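Long-range contact in ferrous IRON transport protein B homolog (Methanocaldococcus jannaschii, PDB 2WJI), which probably drives ferrous iron transport across the cell membrane with GTP, the nucleotide being bound by the cytoplasmic G-domain that makes up this chain: residues I77-N87 with L100-A109. Residues are numbered along the deposited sequence; the frame is centred on the assembly and turned at random.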
ATOM      1  N   ILE A  77      10.767  -8.011   0.215  1.00 29.68           N
ATOM      2  CA  ILE A  77       9.861  -8.619  -0.752  1.00 36.84           C
ATOM      3  C   ILE A  77      10.397  -9.950  -1.290  1.00 38.63           C
ATOM      4  O   ILE A  77       9.658 -10.927  -1.400  1.00 39.19           O
ATOM      5  CB  ILE A  77       9.538  -7.652  -1.902  1.00 40.37           C
ATOM      6  CG1 ILE A  77       8.697  -6.487  -1.375  1.00 38.41           C
ATOM      7  CG2 ILE A  77       8.792  -8.371  -3.013  1.00 39.91           C
ATOM      8  CD1 ILE A  77       8.489  -5.392  -2.375  1.00 39.24           C
ATOM      9  N   ILE A  78      11.690  -9.980  -1.600  1.00 37.28           N
ATOM     10  CA  ILE A  78      12.345 -11.167  -2.158  1.00 42.39           C
ATOM     11  C   ILE A  78      12.507 -12.311  -1.162  1.00 40.21           C
ATOM     12  O   ILE A  78      12.219 -13.468  -1.468  1.00 42.96           O
ATOM     13  CB  ILE A  78      13.749 -10.816  -2.707  1.00 49.44           C
ATOM     14  CG1 ILE A  78      13.631 -10.033  -4.013  1.00 52.66           C
ATOM     15  CG2 ILE A  78      14.568 -12.078  -2.918  1.00 57.38           C
ATOM     16  CD1 ILE A  78      12.931 -10.796  -5.118  1.00 55.64           C
ATOM     17  N   ASN A  79      12.998 -11.991   0.027  1.00 41.25           N
ATOM     18  CA  ASN A  79      13.323 -13.020   1.006  1.00 38.73           C
ATOM     19  C   ASN A  79      12.178 -13.341   1.962  1.00 39.95           C
ATOM     20  O   ASN A  79      12.000 -14.488   2.356  1.00 43.68           O
ATOM     21  CB  ASN A  79      14.570 -12.612   1.785  1.00 39.75           C
ATOM     22  CG  ASN A  79      15.760 -12.380   0.876  1.00 47.20           C
ATOM     23  OD1 ASN A  79      15.943 -13.097  -0.110  1.00 51.64           O
ATOM     24  ND2 ASN A  79      16.566 -11.366   1.187  1.00 43.56           N
ATOM     25  N   GLU A  80      11.402 -12.330   2.337  1.00 29.50           N
ATOM     26  CA  GLU A  80      10.296 -12.546   3.273  1.00 30.94           C
ATOM     27  C   GLU A  80       9.007 -12.967   2.576  1.00 33.68           C
ATOM     28  O   GLU A  80       8.094 -13.504   3.209  1.00 34.70           O
ATOM     29  CB  GLU A  80      10.059 -11.298   4.131  1.00 37.59           C
ATOM     30  CG  GLU A  80      11.207 -10.987   5.084  1.00 41.88           C
ATOM     31  CD  GLU A  80      11.645 -12.205   5.889  1.00 45.53           C
ATOM     32  OE1 GLU A  80      10.776 -12.989   6.313  1.00 48.70           O
ATOM     33  OE2 GLU A  80      12.862 -12.373   6.104  1.00 49.74           O
ATOM     34  N   LYS A  81       8.930 -12.713   1.274  1.00 29.04           N
ATOM     35  CA  LYS A  81       7.819 -13.203   0.461  1.00 32.39           C
ATOM     36  C   LYS A  81       6.431 -12.904   1.046  1.00 31.36           C
ATOM     37  O   LYS A  81       5.675 -13.824   1.334  1.00 34.71           O
ATOM     38  CB  LYS A  81       7.950 -14.713   0.263  1.00 34.03           C
ATOM     39  CG  LYS A  81       9.364 -15.196  -0.005  1.00 47.90           C
ATOM     40  CD  LYS A  81       9.697 -15.170  -1.487  1.00 55.87           C
ATOM     41  CE  LYS A  81      10.885 -16.069  -1.798  1.00 62.03           C
ATOM     42  NZ  LYS A  81      10.592 -17.506  -1.569  1.00 62.57           N
ATOM     43  N   PRO A  82       6.091 -11.614   1.213  1.00 26.64           N
ATOM     44  CA  PRO A  82       4.763 -11.257   1.733  1.00 23.33           C
ATOM     45  C   PRO A  82       3.659 -11.918   0.912  1.00 25.67           C
ATOM     46  O   PRO A  82       3.823 -12.076  -0.302  1.00 28.05           O
ATOM     47  CB  PRO A  82       4.693  -9.746   1.518  1.00 26.31           C
ATOM     48  CG  PRO A  82       6.075  -9.292   1.375  1.00 24.33           C
ATOM     49  CD  PRO A  82       6.920 -10.439   0.920  1.00 26.16           C
ATOM     50  N   ASP A  83       2.564 -12.305   1.564  1.00 27.05           N
ATOM     51  CA  ASP A  83       1.393 -12.830   0.867  1.00 29.45           C
ATOM     52  C   ASP A  83       0.775 -11.771  -0.047  1.00 27.89           C
ATOM     53  O   ASP A  83       0.203 -12.086  -1.090  1.00 29.22           O
ATOM     54  CB  ASP A  83       0.344 -13.320   1.870  1.00 31.27           C
ATOM     55  CG  ASP A  83       0.825 -14.519   2.675  1.00 34.74           C
ATOM     56  OD1 ASP A  83       1.216 -15.536   2.063  1.00 35.16           O
ATOM     57  OD2 ASP A  83       0.808 -14.441   3.922  1.00 37.35           O
ATOM     58  N   LEU A  84       0.892 -10.508   0.344  1.00 23.39           N
ATOM     59  CA  LEU A  84       0.377  -9.419  -0.480  1.00 21.20           C
ATOM     60  C   LEU A  84       1.249  -8.189  -0.303  1.00 24.36           C
ATOM     61  O   LEU A  84       1.638  -7.852   0.817  1.00 25.51           O
ATOM     62  CB  LEU A  84      -1.084  -9.087  -0.102  1.00 22.21           C
ATOM     63  CG  LEU A  84      -1.753  -7.909  -0.828  1.00 26.60           C
ATOM     64  CD1 LEU A  84      -1.796  -8.152  -2.329  1.00 31.89           C
ATOM     65  CD2 LEU A  84      -3.171  -7.621  -0.298  1.00 25.48           C
ATOM     66  N   VAL A  85       1.569  -7.528  -1.410  1.00 21.35           N
ATOM     67  CA  VAL A  85       2.221  -6.230  -1.341  1.00 24.02           C
ATOM     68  C   VAL A  85       1.170  -5.183  -1.672  1.00 27.13           C
ATOM     69  O   VAL A  85       0.583  -5.205  -2.757  1.00 32.38           O
ATOM     70  CB  VAL A  85       3.420  -6.132  -2.309  1.00 24.42           C
ATOM     71  CG1 VAL A  85       3.952  -4.698  -2.376  1.00 25.01           C
ATOM     72  CG2 VAL A  85       4.531  -7.093  -1.886  1.00 25.93           C
ATOM     73  N   VAL A  86       0.903  -4.294  -0.718  1.00 25.52           N
ATOM     74  CA  VAL A  86      -0.050  -3.221  -0.935  1.00 21.77           C
ATOM     75  C   VAL A  86       0.729  -1.984  -1.381  1.00 27.32           C
ATOM     76  O   VAL A  86       1.389  -1.318  -0.577  1.00 28.01           O
ATOM     77  CB  VAL A  86      -0.891  -2.914   0.332  1.00 17.23           C
ATOM     78  CG1 VAL A  86      -1.826  -1.756   0.079  1.00 22.71           C
ATOM     79  CG2 VAL A  86      -1.700  -4.133   0.761  1.00 17.95           C
ATOM     80  N   ASN A  87       0.672  -1.695  -2.676  1.00 24.28           N
ATOM     81  CA  ASN A  87       1.419  -0.576  -3.232  1.00 28.19           C
ATOM     82  C   ASN A  87       0.569   0.684  -3.108  1.00 24.29           C
ATOM     83  O   ASN A  87      -0.452   0.845  -3.798  1.00 21.38           O
ATOM     84  CB  ASN A  87       1.812  -0.870  -4.684  1.00 27.05           C
ATOM     85  CG  ASN A  87       2.605   0.257  -5.335  1.00 32.78           C
ATOM     86  OD1 ASN A  87       3.257   1.074  -4.667  1.00 32.82           O
ATOM     87  ND2 ASN A  87       2.557   0.298  -6.662  1.00 28.78           N
ATOM     88  N   LEU A 100       7.780   2.764  -9.429  1.00 36.06           N
ATOM     89  CA  LEU A 100       7.957   1.734  -8.416  1.00 32.57           C
ATOM     90  C   LEU A 100       7.007   0.579  -8.709  1.00 33.06           C
ATOM     91  O   LEU A 100       7.387  -0.589  -8.615  1.00 29.16           O
ATOM     92  CB  LEU A 100       7.688   2.309  -7.022  1.00 28.88           C
ATOM     93  CG  LEU A 100       7.574   1.308  -5.873  1.00 28.42           C
ATOM     94  CD1 LEU A 100       8.876   0.544  -5.706  1.00 33.74           C
ATOM     95  CD2 LEU A 100       7.189   2.029  -4.581  1.00 23.22           C
ATOM     96  N   THR A 101       5.775   0.919  -9.084  1.00 33.08           N
ATOM     97  CA  THR A 101       4.744  -0.069  -9.386  1.00 34.57           C
ATOM     98  C   THR A 101       5.178  -1.112 -10.419  1.00 35.75           C
ATOM     99  O   THR A 101       4.921  -2.305 -10.255  1.00 34.75           O
ATOM    100  CB  THR A 101       3.447   0.607  -9.874  1.00 33.73           C
ATOM    101  OG1 THR A 101       2.986   1.539  -8.884  1.00 31.17           O
ATOM    102  CG2 THR A 101       2.366  -0.426 -10.137  1.00 35.23           C
ATOM    103  N   LEU A 102       5.824  -0.658 -11.488  1.00 35.73           N
ATOM    104  CA  LEU A 102       6.293  -1.548 -12.553  1.00 36.03           C
ATOM    105  C   LEU A 102       7.374  -2.512 -12.090  1.00 38.23           C
ATOM    106  O   LEU A 102       7.391  -3.676 -12.498  1.00 38.35           O
ATOM    107  CB  LEU A 102       6.799  -0.737 -13.750  1.00 40.40           C
ATOM    108  CG  LEU A 102       5.756  -0.347 -14.801  1.00 47.80           C
ATOM    109  CD1 LEU A 102       4.383  -0.133 -14.176  1.00 51.16           C
ATOM    110  CD2 LEU A 102       6.202   0.901 -15.539  1.00 49.11           C
ATOM    111  N   GLN A 103       8.285  -2.025 -11.253  1.00 36.23           N
ATOM    112  CA  GLN A 103       9.324  -2.883 -10.695  1.00 35.26           C
ATOM    113  C   GLN A 103       8.738  -3.972  -9.788  1.00 32.74           C
ATOM    114  O   GLN A 103       9.234  -5.102  -9.761  1.00 33.49           O
ATOM    115  CB  GLN A 103      10.372  -2.048  -9.954  1.00 37.00           C
ATOM    116  CG  GLN A 103      11.088  -1.033 -10.854  1.00 42.23           C
ATOM    117  CD  GLN A 103      12.138  -0.221 -10.120  1.00 47.88           C
ATOM    118  OE1 GLN A 103      12.519  -0.545  -8.998  1.00 48.82           O
ATOM    119  NE2 GLN A 103      12.614   0.843 -10.758  1.00 56.33           N
ATOM    120  N   LEU A 104       7.675  -3.637  -9.055  1.00 28.83           N
ATOM    121  CA  LEU A 104       7.006  -4.618  -8.198  1.00 33.12           C
ATOM    122  C   LEU A 104       6.356  -5.725  -9.019  1.00 36.28           C
ATOM    123  O   LEU A 104       6.436  -6.903  -8.664  1.00 42.98           O
ATOM    124  CB  LEU A 104       5.969  -3.942  -7.296  1.00 27.35           C
ATOM    125  CG  LEU A 104       6.558  -2.963  -6.277  1.00 30.13           C
ATOM    126  CD1 LEU A 104       5.452  -2.176  -5.567  1.00 28.25           C
ATOM    127  CD2 LEU A 104       7.407  -3.723  -5.273  1.00 38.62           C
ATOM    128  N   MET A 105       5.712  -5.345 -10.117  1.00 32.69           N
ATOM    129  CA  MET A 105       5.134  -6.323 -11.027  1.00 35.15           C
ATOM    130  C   MET A 105       6.230  -7.215 -11.600  1.00 44.97           C
ATOM    131  O   MET A 105       6.082  -8.438 -11.676  1.00 40.20           O
ATOM    132  CB  MET A 105       4.396  -5.623 -12.166  1.00 38.29           C
ATOM    133  CG  MET A 105       3.204  -4.811 -11.723  1.00 40.35           C
ATOM    134  SD  MET A 105       2.553  -3.796 -13.063  1.00 56.51           S
ATOM    135  CE  MET A 105       1.019  -3.222 -12.350  1.00 50.02           C
ATOM    136  N   GLU A 106       7.338  -6.594 -11.991  1.00 49.32           N
ATOM    137  CA  GLU A 106       8.433  -7.320 -12.620  1.00 54.19           C
ATOM    138  C   GLU A 106       8.992  -8.424 -11.730  1.00 53.37           C
ATOM    139  O   GLU A 106       9.363  -9.491 -12.218  1.00 50.75           O
ATOM    140  CB  GLU A 106       9.547  -6.359 -13.045  1.00 58.76           C
ATOM    141  CG  GLU A 106      10.693  -7.032 -13.773  1.00 68.08           C
ATOM    142  CD  GLU A 106      11.435  -6.085 -14.690  1.00 77.41           C
ATOM    143  OE1 GLU A 106      12.550  -6.437 -15.132  1.00 83.93           O
ATOM    144  OE2 GLU A 106      10.903  -4.989 -14.972  1.00 78.12           O
ATOM    145  N   MET A 107       9.047  -8.177 -10.425  1.00 51.69           N
ATOM    146  CA  MET A 107       9.639  -9.156  -9.520  1.00 55.01           C
ATOM    147  C   MET A 107       8.653 -10.230  -9.062  1.00 53.20           C
ATOM    148  O   MET A 107       8.988 -11.076  -8.232  1.00 51.45           O
ATOM    149  CB  MET A 107      10.315  -8.472  -8.329  1.00 57.17           C
ATOM    150  CG  MET A 107       9.426  -7.565  -7.517  1.00 55.48           C
ATOM    151  SD  MET A 107      10.421  -6.507  -6.445  1.00 63.28           S
ATOM    152  CE  MET A 107      11.252  -7.720  -5.428  1.00 85.36           C
ATOM    153  N   GLY A 108       7.445 -10.196  -9.617  1.00 47.78           N
ATOM    154  CA  GLY A 108       6.464 -11.236  -9.370  1.00 45.35           C
ATOM    155  C   GLY A 108       5.684 -11.093  -8.077  1.00 43.39           C
ATOM    156  O   GLY A 108       5.078 -12.047  -7.607  1.00 39.85           O
ATOM    157  N   ALA A 109       5.691  -9.901  -7.495  1.00 44.72           N
ATOM    158  CA  ALA A 109       4.983  -9.686  -6.243  1.00 42.63           C
ATOM    159  C   ALA A 109       3.478  -9.801  -6.455  1.00 36.82           C
ATOM    160  O   ALA A 109       2.956  -9.336  -7.466  1.00 37.77           O
ATOM    161  CB  ALA A 109       5.339  -8.326  -5.660  1.00 47.59           C
TER
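The CE methyl of M107 rests against two neighbouring isoleucines of helix 68-80, 3.5 Å from I77 CG2 and 3.5 Å from I78 CD1. Its chain leaves the backbone on the hindered side (chi1 57°) and bends at chi3 (-61°), which carries the methyl back toward that helix. The other arm of I77 runs crosswise to L104, its CD1 lying 3.5 Å from L104 CD2. The second methyl of L104 turns to the strand: L104 CD1 is 3.8 Å from N87 CG, against the middle of the amide, and more loosely near V85 CG1. Next to V85, A109 closes the apolar patch, its CB 4.1 Å from V85 CG2. At the far end N87, with its chain extended away from the backbone N, reaches across to the helix, and the end of its amide lies 2.6 Å from T101 OG1, measured from ND2 as modelled. Cutting N87 back to an alanine would probably leave T101 without that polar neighbour and open a gap beside the CD1 methyl of L104.

The backbone and a second layer of side chains hold these groups. Helix 94-106 ends in a Schellman motif at G108, whose N bonds to M105 O at 3.0 Å, and this turn brings A109 round to face V85. V85 in turn is hydrogen-bonded through its backbone to N110 and L112, and I9 of strand 3-9 touches both V85 and L104. The strand 84-87 and helix 100-106 segments run nearly antiparallel (168°), their axes 10.4 Å apart. Strand 84-90 and helix 94-106 thus pack as the first two elements of a right-handed beta-alpha-beta crossover in the P-loop GTPase fold; helix 68-80 packs against the C-terminal end of helix 94-106, and L100 lies against G10 of the GTP-binding loop.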